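Local coordinates for LasR-specific antiactivator QslA domain-containing protein (Pseudomonas aeruginosa, PDB 4NG2), which probably acts as an antiactivator of quorum sensing, binding the transcription factor LasR and blocking its activity, at residues W47-K57 / S84-A93; L74-R82 / F94-L102. All coordinates share one frame; numbering follows the deposited sequence.

Interaction 1: residues W47-K57 / S84-A93; sequences WPVPAQPAIDK and SLPTPMQKTA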
ATOM      1  N   TRP E  47      10.013  -4.587  -8.678  1.00 38.46           N
ATOM      2  CA  TRP E  47       9.063  -3.922  -9.576  1.00 40.98           C
ATOM      3  C   TRP E  47       8.684  -4.865 -10.704  1.00 44.18           C
ATOM      4  O   TRP E  47       9.515  -5.643 -11.161  1.00 46.97           O
ATOM      5  CB  TRP E  47       9.661  -2.649 -10.162  1.00 38.27           C
ATOM      6  CG  TRP E  47       8.694  -1.523 -10.273  1.00 38.84           C
ATOM      7  CD1 TRP E  47       8.024  -1.110 -11.399  1.00 36.91           C
ATOM      8  CD2 TRP E  47       8.287  -0.648  -9.223  1.00 39.03           C
ATOM      9  NE1 TRP E  47       7.222  -0.043 -11.102  1.00 38.35           N
ATOM     10  CE2 TRP E  47       7.369   0.268  -9.774  1.00 37.70           C
ATOM     11  CE3 TRP E  47       8.604  -0.552  -7.865  1.00 35.59           C
ATOM     12  CZ2 TRP E  47       6.757   1.263  -9.008  1.00 38.70           C
ATOM     13  CZ3 TRP E  47       8.003   0.437  -7.110  1.00 36.33           C
ATOM     14  CH2 TRP E  47       7.093   1.331  -7.678  1.00 34.53           C
ATOM     15  N   PRO E  48       7.419  -4.814 -11.140  1.00 34.45           N
ATOM     16  CA  PRO E  48       6.912  -5.741 -12.154  1.00 36.52           C
ATOM     17  C   PRO E  48       7.609  -5.592 -13.496  1.00 33.98           C
ATOM     18  O   PRO E  48       7.559  -6.519 -14.306  1.00 42.10           O
ATOM     19  CB  PRO E  48       5.432  -5.357 -12.281  1.00 34.99           C
ATOM     20  CG  PRO E  48       5.096  -4.756 -10.941  1.00 35.27           C
ATOM     21  CD  PRO E  48       6.343  -4.011 -10.536  1.00 34.14           C
ATOM     22  N   VAL E  49       8.219  -4.438 -13.738  1.00 29.13           N
ATOM     23  CA  VAL E  49       8.967  -4.234 -14.962  1.00 36.18           C
ATOM     24  C   VAL E  49      10.249  -3.515 -14.618  1.00 30.99           C
ATOM     25  O   VAL E  49      10.336  -2.895 -13.558  1.00 32.21           O
ATOM     26  CB  VAL E  49       8.178  -3.393 -15.989  1.00 36.16           C
ATOM     27  CG1 VAL E  49       6.775  -3.935 -16.146  1.00 34.96           C
ATOM     28  CG2 VAL E  49       8.144  -1.940 -15.575  1.00 34.31           C
ATOM     29  N   PRO E  50      11.253  -3.596 -15.511  1.00 46.80           N
ATOM     30  CA  PRO E  50      12.476  -2.830 -15.258  1.00 39.79           C
ATOM     31  C   PRO E  50      12.113  -1.355 -15.229  1.00 40.79           C
ATOM     32  O   PRO E  50      11.406  -0.881 -16.120  1.00 39.80           O
ATOM     33  CB  PRO E  50      13.363  -3.158 -16.470  1.00 42.28           C
ATOM     34  CG  PRO E  50      12.421  -3.614 -17.539  1.00 41.24           C
ATOM     35  CD  PRO E  50      11.276  -4.279 -16.820  1.00 42.23           C
ATOM     36  N   ALA E  51      12.583  -0.642 -14.215  1.00 32.02           N
ATOM     37  CA  ALA E  51      12.146   0.717 -13.991  1.00 33.19           C
ATOM     38  C   ALA E  51      13.143   1.573 -13.224  1.00 33.59           C
ATOM     39  O   ALA E  51      12.745   2.583 -12.617  1.00 31.95           O
ATOM     40  CB  ALA E  51      10.788   0.711 -13.263  1.00 33.16           C
ATOM     41  N   GLN E  52      14.423   1.194 -13.247  1.00 38.28           N
ATOM     42  CA  GLN E  52      15.467   1.977 -12.557  1.00 42.93           C
ATOM     43  C   GLN E  52      15.527   3.469 -12.973  1.00 39.98           C
ATOM     44  O   GLN E  52      15.565   4.357 -12.103  1.00 39.57           O
ATOM     45  CB  GLN E  52      16.844   1.308 -12.685  1.00 45.57           C
ATOM     46  CG  GLN E  52      17.417   0.815 -11.343  1.00 45.36           C
ATOM     47  CD  GLN E  52      17.852   1.965 -10.461  1.00 46.59           C
ATOM     48  OE1 GLN E  52      18.385   2.938 -10.965  1.00 50.09           O
ATOM     49  NE2 GLN E  52      17.630   1.864  -9.149  1.00 42.79           N
ATOM     50  N   PRO E  53      15.498   3.753 -14.297  1.00 30.04           N
ATOM     51  CA  PRO E  53      15.456   5.159 -14.731  1.00 29.10           C
ATOM     52  C   PRO E  53      14.261   5.906 -14.159  1.00 36.76           C
ATOM     53  O   PRO E  53      14.462   6.977 -13.595  1.00 39.21           O
ATOM     54  CB  PRO E  53      15.338   5.074 -16.251  1.00 25.15           C
ATOM     55  CG  PRO E  53      15.809   3.664 -16.618  1.00 34.26           C
ATOM     56  CD  PRO E  53      15.426   2.810 -15.431  1.00 36.69           C
ATOM     57  N   ALA E  54      13.045   5.374 -14.277  1.00 35.08           N
ATOM     58  CA  ALA E  54      11.922   6.039 -13.620  1.00 35.16           C
ATOM     59  C   ALA E  54      12.249   6.240 -12.150  1.00 36.13           C
ATOM     60  O   ALA E  54      12.005   7.295 -11.600  1.00 36.07           O
ATOM     61  CB  ALA E  54      10.627   5.264 -13.793  1.00 34.98           C
ATOM     62  N   ILE E  55      12.837   5.245 -11.503  1.00 34.50           N
ATOM     63  CA  ILE E  55      13.171   5.414 -10.086  1.00 34.92           C
ATOM     64  C   ILE E  55      14.092   6.630  -9.907  1.00 36.07           C
ATOM     65  O   ILE E  55      13.769   7.572  -9.160  1.00 34.07           O
ATOM     66  CB  ILE E  55      13.772   4.112  -9.447  1.00 38.11           C
ATOM     67  CG1 ILE E  55      12.701   3.017  -9.350  1.00 33.15           C
ATOM     68  CG2 ILE E  55      14.347   4.385  -8.052  1.00 34.25           C
ATOM     69  CD1 ILE E  55      11.749   3.200  -8.193  1.00 29.10           C
ATOM     70  N   ASP E  56      15.213   6.643 -10.615  1.00 40.35           N
ATOM     71  CA  ASP E  56      16.120   7.793 -10.506  1.00 44.99           C
ATOM     72  C   ASP E  56      15.500   9.145 -10.875  1.00 38.42           C
ATOM     73  O   ASP E  56      15.867  10.162 -10.295  1.00 39.93           O
ATOM     74  CB  ASP E  56      17.421   7.558 -11.272  1.00 46.52           C
ATOM     75  CG  ASP E  56      18.250   6.417 -10.682  1.00 49.42           C
ATOM     76  OD1 ASP E  56      18.349   6.311  -9.426  1.00 55.82           O
ATOM     77  OD2 ASP E  56      18.805   5.628 -11.486  1.00 40.94           O
ATOM     78  N   LYS E  57      14.557   9.175 -11.811  1.00 34.32           N
ATOM     79  CA  LYS E  57      13.932  10.450 -12.146  1.00 35.10           C
ATOM     80  C   LYS E  57      13.150  10.959 -10.953  1.00 36.74           C
ATOM     81  O   LYS E  57      13.132  12.150 -10.665  1.00 39.69           O
ATOM     82  CB  LYS E  57      13.035  10.365 -13.390  1.00 42.44           C
ATOM     83  CG  LYS E  57      12.585  11.751 -13.912  1.00 46.27           C
ATOM     84  CD  LYS E  57      11.638  11.658 -15.120  1.00 61.58           C
ATOM     85  CE  LYS E  57      12.277  10.926 -16.311  1.00 60.95           C
ATOM     86  NZ  LYS E  57      11.469  11.065 -17.566  1.00 63.69           N
ATOM     87  N   SER E  84       6.099  13.407 -17.074  1.00 35.24           N
ATOM     88  CA  SER E  84       7.079  13.208 -18.138  1.00 39.61           C
ATOM     89  C   SER E  84       7.320  11.724 -18.394  1.00 40.39           C
ATOM     90  O   SER E  84       8.018  11.351 -19.337  1.00 43.64           O
ATOM     91  CB  SER E  84       8.383  13.930 -17.827  1.00 39.08           C
ATOM     92  OG  SER E  84       8.941  13.451 -16.626  1.00 41.68           O
ATOM     93  N   LEU E  85       6.712  10.881 -17.561  1.00 42.97           N
ATOM     94  CA  LEU E  85       6.817   9.431 -17.730  1.00 40.23           C
ATOM     95  C   LEU E  85       5.560   8.856 -18.368  1.00 40.70           C
ATOM     96  O   LEU E  85       4.442   9.156 -17.956  1.00 44.63           O
ATOM     97  CB  LEU E  85       7.131   8.757 -16.393  1.00 38.14           C
ATOM     98  CG  LEU E  85       8.482   9.210 -15.847  1.00 41.77           C
ATOM     99  CD1 LEU E  85       8.568   9.063 -14.350  1.00 33.38           C
ATOM    100  CD2 LEU E  85       9.570   8.440 -16.536  1.00 40.91           C
ATOM    101  N   PRO E  86       5.736   8.016 -19.385  1.00 38.93           N
ATOM    102  CA  PRO E  86       4.580   7.674 -20.226  1.00 43.91           C
ATOM    103  C   PRO E  86       3.740   6.452 -19.800  1.00 46.09           C
ATOM    104  O   PRO E  86       2.578   6.387 -20.180  1.00 50.39           O
ATOM    105  CB  PRO E  86       5.221   7.456 -21.602  1.00 46.99           C
ATOM    106  CG  PRO E  86       6.611   6.960 -21.298  1.00 43.65           C
ATOM    107  CD  PRO E  86       7.012   7.535 -19.947  1.00 43.15           C
ATOM    108  N   THR E  87       4.289   5.509 -19.039  1.00 39.10           N
ATOM    109  CA  THR E  87       3.491   4.353 -18.583  1.00 34.36           C
ATOM    110  C   THR E  87       3.097   4.421 -17.099  1.00 34.82           C
ATOM    111  O   THR E  87       3.880   4.875 -16.254  1.00 35.32           O
ATOM    112  CB  THR E  87       4.244   3.016 -18.805  1.00 35.72           C
ATOM    113  OG1 THR E  87       5.459   3.021 -18.039  1.00 37.77           O
ATOM    114  CG2 THR E  87       4.587   2.814 -20.277  1.00 32.19           C
ATOM    115  N   PRO E  88       1.884   3.959 -16.773  1.00 31.88           N
ATOM    116  CA  PRO E  88       1.435   3.856 -15.387  1.00 35.90           C
ATOM    117  C   PRO E  88       2.537   3.284 -14.515  1.00 33.34           C
ATOM    118  O   PRO E  88       2.783   3.773 -13.418  1.00 30.97           O
ATOM    119  CB  PRO E  88       0.290   2.836 -15.460  1.00 33.30           C
ATOM    120  CG  PRO E  88       0.064   2.553 -16.950  1.00 38.66           C
ATOM    121  CD  PRO E  88       0.829   3.559 -17.719  1.00 34.92           C
ATOM    122  N   MET E  89       3.199   2.251 -15.009  1.00 40.43           N
ATOM    123  CA  MET E  89       4.221   1.558 -14.236  1.00 42.88           C
ATOM    124  C   MET E  89       5.448   2.448 -13.931  1.00 41.33           C
ATOM    125  O   MET E  89       6.078   2.339 -12.874  1.00 41.71           O
ATOM    126  CB  MET E  89       4.632   0.268 -14.948  1.00 43.83           C
ATOM    127  CG  MET E  89       5.014  -0.835 -14.007  1.00 54.06           C
ATOM    128  SD  MET E  89       3.627  -1.857 -13.524  1.00 53.18           S
ATOM    129  CE  MET E  89       3.513  -2.898 -14.956  1.00 41.83           C
ATOM    130  N   GLN E  90       5.788   3.349 -14.840  1.00 38.28           N
ATOM    131  CA  GLN E  90       6.872   4.258 -14.542  1.00 36.77           C
ATOM    132  C   GLN E  90       6.404   5.367 -13.637  1.00 33.83           C
ATOM    133  O   GLN E  90       7.145   5.818 -12.778  1.00 30.68           O
ATOM    134  CB  GLN E  90       7.445   4.849 -15.814  1.00 37.60           C
ATOM    135  CG  GLN E  90       8.232   3.870 -16.614  1.00 39.73           C
ATOM    136  CD  GLN E  90       8.744   4.524 -17.864  1.00 51.69           C
ATOM    137  OE1 GLN E  90       8.000   4.685 -18.845  1.00 54.04           O
ATOM    138  NE2 GLN E  90      10.018   4.950 -17.834  1.00 49.48           N
ATOM    139  N   LYS E  91       5.177   5.826 -13.842  1.00 30.65           N
ATOM    140  CA  LYS E  91       4.665   6.897 -13.010  1.00 32.83           C
ATOM    141  C   LYS E  91       4.747   6.453 -11.557  1.00 29.40           C
ATOM    142  O   LYS E  91       5.151   7.222 -10.686  1.00 28.12           O
ATOM    143  CB  LYS E  91       3.226   7.270 -13.382  1.00 32.32           C
ATOM    144  CG  LYS E  91       3.063   7.953 -14.730  1.00 34.74           C
ATOM    145  CD  LYS E  91       1.571   8.105 -15.096  1.00 27.20           C
ATOM    146  CE  LYS E  91       1.381   8.589 -16.544  1.00 28.13           C
ATOM    147  NZ  LYS E  91       2.090   9.857 -16.809  1.00 26.85           N
ATOM    148  N   THR E  92       4.378   5.211 -11.280  1.00 34.70           N
ATOM    149  CA  THR E  92       4.331   4.805  -9.888  1.00 39.43           C
ATOM    150  C   THR E  92       5.731   4.535  -9.362  1.00 40.65           C
ATOM    151  O   THR E  92       5.966   4.652  -8.172  1.00 37.46           O
ATOM    152  CB  THR E  92       3.367   3.615  -9.625  1.00 38.86           C
ATOM    153  OG1 THR E  92       3.727   2.496 -10.435  1.00 37.47           O
ATOM    154  CG2 THR E  92       1.957   4.010  -9.954  1.00 36.11           C
ATOM    155  N   ALA E  93       6.664   4.188 -10.242  1.00 29.95           N
ATOM    156  CA  ALA E  93       8.048   4.034  -9.813  1.00 30.39           C
ATOM    157  C   ALA E  93       8.588   5.393  -9.418  1.00 33.29           C
ATOM    158  O   ALA E  93       9.301   5.528  -8.421  1.00 32.73           O
ATOM    159  CB  ALA E  93       8.892   3.417 -10.904  1.00 30.02           C
TER
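Trp47, from the loop before helix 52-66, meets Ala93 beside the place where the N-terminal turns of helices 52-66 and 88-107 pack side by side. The short helix segments 52-57 and 88-93 run in roughly the same direction, with their axes 8.2 Å apart at an angle of 41°. Alanines allow this close approach. Ala54 CB lies 3.8 Å from Ala93 CB and also touches the Gln90 backbone oxygen. Ala51, the N-cap residue of its helix, has its CB 4.1 Å from Ala93 CB. Ile55 brings CD1 against Ala93 CB and the Ala93 carbonyl.

The indole of Trp47 belongs to this packed part. One face receives Ala93 CB near the rim. The indole N-H is used as well: NE1 donates to Met89 O at 3.2 Å, with an N-H...O angle of 149°. Met89 O also accepts from Ala93 N, which comes from the opposite face of the carbonyl plane. The indole bond ties the loop before helix 52-66 to the first turn of helix 88-107. Met89 is tightly packed too. Its chain is bent at chi2 (89°) and chi3. Its sulfur makes an oblique Met-aromatic contact with the Trp47 pyrrole ring, and its methyl reaches Pro48 and, at 3.6 Å from CE to CG1, Val49. The chain of another protein in the assembly packs on Trp47, Pro48, Val49 and Thr92.

The loose, solvent-facing margin is formed by Lys57, Leu85 and Ser84. Lys57 slides past Leu85 in the opposite direction toward exposed Ser84, whose hydroxyl is hydrogen-bonded to Gly81 O. Lys57 meets Leu85 through the end of its chain, with NZ 3.4 Å from Leu85 CD2.

Interaction 2: residues L74-R82 / F94-L102; sequences LWTAFAFGR and FEVAFLTRL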
ATOM      1  N   LEU E  74       6.144  22.289  -4.081  1.00 49.25           N
ATOM      2  CA  LEU E  74       6.384  20.833  -4.079  1.00 47.64           C
ATOM      3  C   LEU E  74       5.484  19.995  -5.009  1.00 41.83           C
ATOM      4  O   LEU E  74       5.960  19.070  -5.692  1.00 41.18           O
ATOM      5  CB  LEU E  74       6.299  20.272  -2.654  1.00 44.98           C
ATOM      6  CG  LEU E  74       6.715  18.806  -2.478  1.00 46.99           C
ATOM      7  CD1 LEU E  74       8.210  18.601  -2.746  1.00 40.57           C
ATOM      8  CD2 LEU E  74       6.353  18.280  -1.098  1.00 44.61           C
ATOM      9  N   TRP E  75       4.188  20.294  -5.027  1.00 35.78           N
ATOM     10  CA  TRP E  75       3.269  19.535  -5.879  1.00 39.43           C
ATOM     11  C   TRP E  75       3.600  19.684  -7.355  1.00 41.02           C
ATOM     12  O   TRP E  75       3.426  18.748  -8.136  1.00 40.24           O
ATOM     13  CB  TRP E  75       1.828  19.960  -5.642  1.00 32.81           C
ATOM     14  CG  TRP E  75       0.860  19.453  -6.683  1.00 43.59           C
ATOM     15  CD1 TRP E  75       0.224  20.191  -7.634  1.00 46.63           C
ATOM     16  CD2 TRP E  75       0.404  18.104  -6.854  1.00 38.90           C
ATOM     17  NE1 TRP E  75      -0.594  19.389  -8.386  1.00 42.52           N
ATOM     18  CE2 TRP E  75      -0.503  18.104  -7.932  1.00 41.86           C
ATOM     19  CE3 TRP E  75       0.680  16.894  -6.201  1.00 46.59           C
ATOM     20  CZ2 TRP E  75      -1.138  16.949  -8.375  1.00 37.28           C
ATOM     21  CZ3 TRP E  75       0.048  15.742  -6.642  1.00 42.86           C
ATOM     22  CH2 TRP E  75      -0.853  15.781  -7.721  1.00 47.10           C
ATOM     23  N   THR E  76       4.073  20.862  -7.732  1.00 37.25           N
ATOM     24  CA  THR E  76       4.430  21.131  -9.113  1.00 36.51           C
ATOM     25  C   THR E  76       5.590  20.283  -9.580  1.00 36.78           C
ATOM     26  O   THR E  76       5.595  19.824 -10.710  1.00 38.54           O
ATOM     27  CB  THR E  76       4.844  22.580  -9.303  1.00 41.12           C
ATOM     28  OG1 THR E  76       3.698  23.420  -9.137  1.00 42.48           O
ATOM     29  CG2 THR E  76       5.424  22.774 -10.696  1.00 39.55           C
ATOM     30  N   ALA E  77       6.586  20.077  -8.730  1.00 33.99           N
ATOM     31  CA  ALA E  77       7.737  19.291  -9.159  1.00 35.45           C
ATOM     32  C   ALA E  77       7.327  17.856  -9.326  1.00 35.18           C
ATOM     33  O   ALA E  77       7.804  17.141 -10.208  1.00 37.10           O
ATOM     34  CB  ALA E  77       8.879  19.391  -8.160  1.00 38.46           C
ATOM     35  N   PHE E  78       6.441  17.431  -8.449  1.00 37.77           N
ATOM     36  CA  PHE E  78       5.948  16.071  -8.481  1.00 34.01           C
ATOM     37  C   PHE E  78       5.041  15.884  -9.708  1.00 32.06           C
ATOM     38  O   PHE E  78       5.233  14.952 -10.486  1.00 32.76           O
ATOM     39  CB  PHE E  78       5.234  15.794  -7.155  1.00 34.52           C
ATOM     40  CG  PHE E  78       4.570  14.485  -7.088  1.00 31.73           C
ATOM     41  CD1 PHE E  78       5.278  13.356  -6.739  1.00 36.83           C
ATOM     42  CD2 PHE E  78       3.224  14.375  -7.357  1.00 30.74           C
ATOM     43  CE1 PHE E  78       4.644  12.117  -6.667  1.00 37.00           C
ATOM     44  CE2 PHE E  78       2.586  13.157  -7.285  1.00 37.49           C
ATOM     45  CZ  PHE E  78       3.290  12.025  -6.942  1.00 36.23           C
ATOM     46  N   ALA E  79       4.094  16.798  -9.911  1.00 24.00           N
ATOM     47  CA  ALA E  79       3.172  16.704 -11.037  1.00 21.26           C
ATOM     48  C   ALA E  79       3.883  16.785 -12.359  1.00 25.49           C
ATOM     49  O   ALA E  79       3.585  15.997 -13.272  1.00 27.01           O
ATOM     50  CB  ALA E  79       2.102  17.771 -10.971  1.00 25.00           C
ATOM     51  N   PHE E  80       4.826  17.710 -12.489  1.00 24.93           N
ATOM     52  CA  PHE E  80       5.527  17.799 -13.769  1.00 26.87           C
ATOM     53  C   PHE E  80       6.465  16.639 -14.012  1.00 31.95           C
ATOM     54  O   PHE E  80       6.575  16.160 -15.136  1.00 34.80           O
ATOM     55  CB  PHE E  80       6.210  19.154 -13.969  1.00 30.55           C
ATOM     56  CG  PHE E  80       5.278  20.196 -14.495  1.00 27.14           C
ATOM     57  CD1 PHE E  80       4.472  20.930 -13.624  1.00 24.65           C
ATOM     58  CD2 PHE E  80       5.140  20.390 -15.859  1.00 30.03           C
ATOM     59  CE1 PHE E  80       3.581  21.882 -14.092  1.00 34.08           C
ATOM     60  CE2 PHE E  80       4.234  21.347 -16.343  1.00 30.86           C
ATOM     61  CZ  PHE E  80       3.456  22.092 -15.447  1.00 30.64           C
ATOM     62  N   GLY E  81       7.112  16.160 -12.954  1.00 34.61           N
ATOM     63  CA  GLY E  81       7.993  15.009 -13.074  1.00 28.92           C
ATOM     64  C   GLY E  81       7.297  13.713 -13.457  1.00 30.36           C
ATOM     65  O   GLY E  81       7.766  13.000 -14.345  1.00 36.24           O
ATOM     66  N   ARG E  82       6.192  13.398 -12.782  1.00 27.81           N
ATOM     67  CA  ARG E  82       5.429  12.184 -13.098  1.00 27.24           C
ATOM     68  C   ARG E  82       4.874  12.228 -14.528  1.00 31.00           C
ATOM     69  O   ARG E  82       4.912  11.236 -15.257  1.00 27.27           O
ATOM     70  CB  ARG E  82       4.269  12.024 -12.115  1.00 22.36           C
ATOM     71  CG  ARG E  82       3.561  10.706 -12.241  1.00 26.36           C
ATOM     72  CD  ARG E  82       2.394  10.636 -11.286  1.00 29.53           C
ATOM     73  NE  ARG E  82       1.505  11.791 -11.398  1.00 25.96           N
ATOM     74  CZ  ARG E  82       0.456  11.972 -10.610  1.00 27.80           C
ATOM     75  NH1 ARG E  82       0.192  11.070  -9.681  1.00 27.60           N
ATOM     76  NH2 ARG E  82      -0.324  13.039 -10.734  1.00 24.32           N
ATOM     77  N   PHE E  94       8.222   6.406 -10.196  1.00 33.56           N
ATOM     78  CA  PHE E  94       8.637   7.769  -9.917  1.00 32.33           C
ATOM     79  C   PHE E  94       8.005   8.262  -8.623  1.00 32.75           C
ATOM     80  O   PHE E  94       8.641   8.975  -7.859  1.00 35.85           O
ATOM     81  CB  PHE E  94       8.264   8.679 -11.094  1.00 25.84           C
ATOM     82  CG  PHE E  94       8.324  10.143 -10.783  1.00 25.37           C
ATOM     83  CD1 PHE E  94       7.332  10.750 -10.042  1.00 28.20           C
ATOM     84  CD2 PHE E  94       9.381  10.913 -11.227  1.00 29.11           C
ATOM     85  CE1 PHE E  94       7.381  12.105  -9.746  1.00 24.96           C
ATOM     86  CE2 PHE E  94       9.442  12.274 -10.931  1.00 28.21           C
ATOM     87  CZ  PHE E  94       8.429  12.869 -10.182  1.00 26.76           C
ATOM     88  N   GLU E  95       6.754   7.910  -8.371  1.00 33.58           N
ATOM     89  CA  GLU E  95       6.091   8.391  -7.160  1.00 35.89           C
ATOM     90  C   GLU E  95       6.725   7.784  -5.922  1.00 36.54           C
ATOM     91  O   GLU E  95       6.961   8.476  -4.929  1.00 34.52           O
ATOM     92  CB  GLU E  95       4.611   8.024  -7.157  1.00 36.56           C
ATOM     93  CG  GLU E  95       3.818   8.567  -8.316  1.00 39.11           C
ATOM     94  CD  GLU E  95       2.372   8.106  -8.295  1.00 38.73           C
ATOM     95  OE1 GLU E  95       2.068   7.031  -7.712  1.00 42.55           O
ATOM     96  OE2 GLU E  95       1.533   8.829  -8.860  1.00 37.04           O
ATOM     97  N   VAL E  96       6.967   6.474  -5.987  1.00 33.65           N
ATOM     98  CA  VAL E  96       7.573   5.753  -4.884  1.00 37.33           C
ATOM     99  C   VAL E  96       8.964   6.338  -4.590  1.00 36.92           C
ATOM    100  O   VAL E  96       9.273   6.636  -3.445  1.00 36.80           O
ATOM    101  CB  VAL E  96       7.613   4.210  -5.128  1.00 36.44           C
ATOM    102  CG1 VAL E  96       8.460   3.512  -4.076  1.00 28.04           C
ATOM    103  CG2 VAL E  96       6.215   3.635  -5.093  1.00 33.82           C
ATOM    104  N   ALA E  97       9.776   6.557  -5.620  1.00 38.07           N
ATOM    105  CA  ALA E  97      11.129   7.084  -5.410  1.00 40.47           C
ATOM    106  C   ALA E  97      11.110   8.482  -4.798  1.00 42.46           C
ATOM    107  O   ALA E  97      11.767   8.738  -3.795  1.00 44.44           O
ATOM    108  CB  ALA E  97      11.914   7.086  -6.705  1.00 38.13           C
ATOM    109  N   PHE E  98      10.332   9.372  -5.408  1.00 35.71           N
ATOM    110  CA  PHE E  98      10.231  10.780  -5.003  1.00 34.73           C
ATOM    111  C   PHE E  98       9.765  10.901  -3.547  1.00 39.02           C
ATOM    112  O   PHE E  98      10.257  11.742  -2.774  1.00 33.98           O
ATOM    113  CB  PHE E  98       9.258  11.467  -5.966  1.00 32.23           C
ATOM    114  CG  PHE E  98       8.986  12.907  -5.682  1.00 32.35           C
ATOM    115  CD1 PHE E  98       8.156  13.278  -4.643  1.00 27.50           C
ATOM    116  CD2 PHE E  98       9.499  13.902  -6.517  1.00 34.34           C
ATOM    117  CE1 PHE E  98       7.879  14.634  -4.402  1.00 31.17           C
ATOM    118  CE2 PHE E  98       9.223  15.255  -6.294  1.00 28.29           C
ATOM    119  CZ  PHE E  98       8.411  15.624  -5.243  1.00 28.25           C
ATOM    120  N   LEU E  99       8.814  10.057  -3.166  1.00 39.18           N
ATOM    121  CA  LEU E  99       8.264  10.117  -1.817  1.00 39.92           C
ATOM    122  C   LEU E  99       9.227   9.505  -0.803  1.00 38.30           C
ATOM    123  O   LEU E  99       9.378  10.019   0.291  1.00 34.48           O
ATOM    124  CB  LEU E  99       6.871   9.484  -1.770  1.00 40.19           C
ATOM    125  CG  LEU E  99       5.801  10.460  -2.289  1.00 39.69           C
ATOM    126  CD1 LEU E  99       4.564   9.766  -2.850  1.00 39.33           C
ATOM    127  CD2 LEU E  99       5.403  11.432  -1.197  1.00 35.36           C
ATOM    128  N   THR E 100       9.910   8.435  -1.187  1.00 41.61           N
ATOM    129  CA  THR E 100      10.933   7.851  -0.331  1.00 44.40           C
ATOM    130  C   THR E 100      12.040   8.858  -0.034  1.00 50.97           C
ATOM    131  O   THR E 100      12.543   8.936   1.096  1.00 45.89           O
ATOM    132  CB  THR E 100      11.542   6.613  -0.960  1.00 46.57           C
ATOM    133  OG1 THR E 100      10.548   5.589  -1.018  1.00 49.18           O
ATOM    134  CG2 THR E 100      12.704   6.117  -0.132  1.00 48.65           C
ATOM    135  N   ARG E 101      12.402   9.632  -1.053  1.00 52.00           N
ATOM    136  CA  ARG E 101      13.366  10.711  -0.888  1.00 51.49           C
ATOM    137  C   ARG E 101      12.846  11.804   0.046  1.00 53.07           C
ATOM    138  O   ARG E 101      13.621  12.373   0.813  1.00 59.45           O
ATOM    139  CB  ARG E 101      13.797  11.293  -2.239  1.00 49.78           C
ATOM    140  CG  ARG E 101      15.002  12.211  -2.120  1.00 54.78           C
ATOM    141  CD  ARG E 101      16.054  11.601  -1.191  1.00 60.74           C
ATOM    142  NE  ARG E 101      17.167  12.506  -0.905  1.00 56.54           N
ATOM    143  CZ  ARG E 101      17.265  13.278   0.179  1.00 59.32           C
ATOM    144  NH1 ARG E 101      16.313  13.273   1.102  1.00 60.82           N
ATOM    145  NH2 ARG E 101      18.321  14.065   0.340  1.00 63.24           N
ATOM    146  N   LEU E 102      11.547  12.097  -0.000  1.00 43.92           N
ATOM    147  CA  LEU E 102      10.974  13.062   0.953  1.00 43.84           C
ATOM    148  C   LEU E 102      10.781  12.446   2.350  1.00 51.59           C
ATOM    149  O   LEU E 102      10.345  13.130   3.294  1.00 51.71           O
ATOM    150  CB  LEU E 102       9.631  13.612   0.476  1.00 42.97           C
ATOM    151  CG  LEU E 102       9.447  14.309  -0.867  1.00 48.54           C
ATOM    152  CD1 LEU E 102       8.111  15.019  -0.852  1.00 32.08           C
ATOM    153  CD2 LEU E 102      10.556  15.301  -1.134  1.00 45.49           C
TER
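Phe78 projects from helix 74-83 into the aromatic side chains of Phe94 and Phe98 on helix 88-107. The ring contacts come first. Phe78 turns its edge to the face of Phe98 in a T-shaped pair, with centroids 5.1 Å apart and planes at 65°. Phe78 CB adds a CH-pi contact over the same Phe98 ring. Toward Phe94 the Phe78 ring is only oblique. Phe94 instead lays one face on the backbone of the opposite helix. Gly81 C and Arg82 N sit over that face, with Arg82 N 3.5 Å from Phe94 CZ. Gly81 lets the ring come this close, because it has no side chain at this point.

Aliphatic contacts continue the seam. Leu74 has CG anti to the backbone nitrogen (chi1 -172°), which sends its methyls to Phe98 CZ and to Leu102. Leu74 CD2 and Leu102 CD1 meet tip to tip at 3.7 Å.

The charged contact lies at the other end. Arg82 NH1 donates to Glu95 OE2 at 2.7 Å in a salt bridge. The carboxylate oxygen lies in the guanidinium plane and is approached nearly along its C-O axis. Phe78 CE2 lies over the rim of one guanidinium face. Both charges have a second partner, since Arg82 and Glu95 also form salt bridges with Glu95 and Arg82 of the second subunit. Phe78 and Leu99 pack across that interface too. The whole is an antiparallel helix pair, crossing at 154°, whose aromatic cluster borders a subunit interface.

In the fold
Helix 88-107 is common to both contacts. Interaction 1 uses its first turns against helix 52-66 and the loop before it. Interaction 2 uses the following turns against helix 74-83. The partners follow each other in the chain, and the two contacts touch where Leu85 packs on Phe94 and Trp47 on Val96. Interaction 2 is buried, with large aromatic rings holding antiparallel axes 10.6 Å apart. Interaction 1 is partly buried, and small alanines bring closer its helix segments, which run in roughly the same direction. Their polar chemistry differs too: an indole-to-carbonyl bond in interaction 1, a salt bridge in interaction 2. Interaction 1 borders another protein's chain, interaction 2 a second copy of this protein.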